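Local coordinates for formate oxidase (Aspergillus oryzae, PDB 5ZU2), which probably oxidises formate as an FAD-dependent member of the GMC oxidoreductase family, and carries its flavin in a Rossmann-type nucleotide-binding fold, at residues 462-467 / 489-494. The protein carries 1 engineered substitution. Numbering follows the deposited sequence.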
# COMPACT_ATOMS: atom_id res chain seq x y z
N GLU A 462 4.23 15.26 17.25
CA GLU A 462 2.95 15.83 17.63
C GLU A 462 1.80 14.88 17.30
O GLU A 462 0.78 14.89 17.99
CB GLU A 462 2.76 17.19 16.95
CG GLU A 462 3.71 18.26 17.50
CD GLU A 462 3.76 18.26 19.03
OE1 GLU A 462 2.68 18.22 19.67
OE2 GLU A 462 4.88 18.30 19.60
N GLY A 463 1.95 14.07 16.25
CA GLY A 463 0.94 13.05 15.98
C GLY A 463 0.88 12.00 17.06
O GLY A 463 -0.18 11.45 17.35
N ILE A 464 2.04 11.69 17.67
CA ILE A 464 2.09 10.80 18.82
C ILE A 464 1.46 11.48 20.03
O ILE A 464 0.68 10.86 20.75
CB ILE A 464 3.55 10.38 19.09
CG1 ILE A 464 4.09 9.49 17.96
CG2 ILE A 464 3.71 9.64 20.40
CD1 ILE A 464 5.61 9.34 18.01
N ARG A 465 1.75 12.77 20.24
CA ARG A 465 1.16 13.48 21.37
C ARG A 465 -0.36 13.54 21.25
O ARG A 465 -1.08 13.27 22.22
CB ARG A 465 1.75 14.89 21.51
CG ARG A 465 1.48 15.54 22.89
CD ARG A 465 1.92 17.02 22.90
NE ARG A 465 3.21 17.16 22.24
CZ ARG A 465 4.38 16.82 22.79
NH1 ARG A 465 4.45 16.35 24.02
NH2 ARG A 465 5.48 16.96 22.09
N PHE A 466 -0.86 13.86 20.06
CA PHE A 466 -2.29 13.82 19.82
C PHE A 466 -2.85 12.46 20.23
O PHE A 466 -3.86 12.38 20.94
CB PHE A 466 -2.58 14.12 18.35
CG PHE A 466 -4.02 13.89 17.94
CD1 PHE A 466 -4.49 12.60 17.65
CD2 PHE A 466 -4.87 14.97 17.74
CE1 PHE A 466 -5.80 12.39 17.26
CE2 PHE A 466 -6.19 14.76 17.34
CZ PHE A 466 -6.65 13.47 17.09
N SER A 467 -2.22 11.37 19.76
CA SER A 467 -2.73 10.04 20.06
C SER A 467 -2.70 9.75 21.56
O SER A 467 -3.65 9.17 22.10
CB SER A 467 -1.97 8.97 19.28
OG SER A 467 -2.06 9.23 17.89
N MET A 489 6.86 6.51 26.43
CA MET A 489 7.13 7.42 25.32
C MET A 489 7.62 8.75 25.89
O MET A 489 6.90 9.38 26.68
CB MET A 489 5.86 7.61 24.49
CG MET A 489 6.01 8.39 23.19
SD MET A 489 6.58 7.30 21.85
CE MET A 489 8.14 7.97 21.47
N PRO A 490 8.83 9.21 25.55
CA PRO A 490 9.42 10.40 26.19
C PRO A 490 8.84 11.72 25.69
O PRO A 490 9.58 12.62 25.29
CB PRO A 490 10.90 10.28 25.81
CG PRO A 490 10.84 9.65 24.42
CD PRO A 490 9.69 8.67 24.48
N LEU A 491 7.52 11.84 25.76
CA LEU A 491 6.83 13.02 25.23
C LEU A 491 7.16 14.31 25.97
O LEU A 491 6.72 15.38 25.51
CB LEU A 491 5.31 12.79 25.28
CG LEU A 491 4.79 11.94 24.11
CD1 LEU A 491 3.41 11.40 24.41
CD2 LEU A 491 4.81 12.75 22.80
N ASP A 492 7.86 14.25 27.10
CA ASP A 492 8.17 15.44 27.88
C ASP A 492 9.45 16.13 27.43
O ASP A 492 9.84 17.15 28.03
CB ASP A 492 8.25 15.10 29.37
CG ASP A 492 9.45 14.22 29.72
OD1 ASP A 492 9.83 13.28 28.98
OD2 ASP A 492 9.96 14.43 30.84
N SER A 493 10.11 15.60 26.41
CA SER A 493 11.41 16.11 25.98
C SER A 493 11.44 16.02 24.46
O SER A 493 11.42 14.92 23.89
CB SER A 493 12.57 15.33 26.60
OG SER A 493 13.80 15.57 25.92
N ASP A 494 11.49 17.19 23.81
CA ASP A 494 11.54 17.20 22.35
C ASP A 494 12.77 16.49 21.84
O ASP A 494 12.71 15.79 20.82
CB ASP A 494 11.52 18.64 21.84
CG ASP A 494 10.16 19.29 22.00
OD1 ASP A 494 9.18 18.57 22.32
OD2 ASP A 494 10.09 20.52 21.77
O HOH W 1 7.99 16.19 23.29
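Arg465 and Leu491 have the nearest CA atoms across the contact, 6.9 Å apart, where one turn of helix 454-473 faces the loop that tightens into a type I beta turn from Pro490 to Ser493 before helix 494-504. Arginine suits this place because its long chain can cross to the loop and still offer several N-H groups. Its NH1 donates to the backbone O of Leu491 at 2.9 Å, a nearly straight bond (164°) lying in the guanidinium plane. Glu462, one helical turn earlier, holds the same group side-on, with OE1 2.8 Å from Arg465 NE and OE2 2.9 Å from NH2, both on the syn sides, though somewhat out of the carboxylate plane. CG of Arg465 stands anti to the backbone N, and the chain then bends at chi3 (-44°), which turns the guanidinium back to this glutamate. The Leu491 side chain runs past that of Arg465 in the opposite direction, with CD2 over one guanidinium face, toward the rim, 3.8 Å from NH1, and also against CB of Arg465. The same CD2 methyl also meets Ile464 CG2, which packs 3.8 Å from Met489 CG, the Ile464 and Met489 side chains crossing at about a right angle. The unbranched, easily bent chain of Met489 also touches Met497 and Ala500 of helix 494-504. Asp494 OD1, 4.0 Å from Arg465 NH2, is too distant for a salt bridge; a water instead accepts from NH2 and donates to Leu491 O and to OD1. Leu491 O therefore receives two donors. The two-point grip of Glu462 should hold the guanidinium in one rotation and probably offsets its charge, while Arg465 ties the loop's turn to the helix beside a small apolar patch, well away from the flavin.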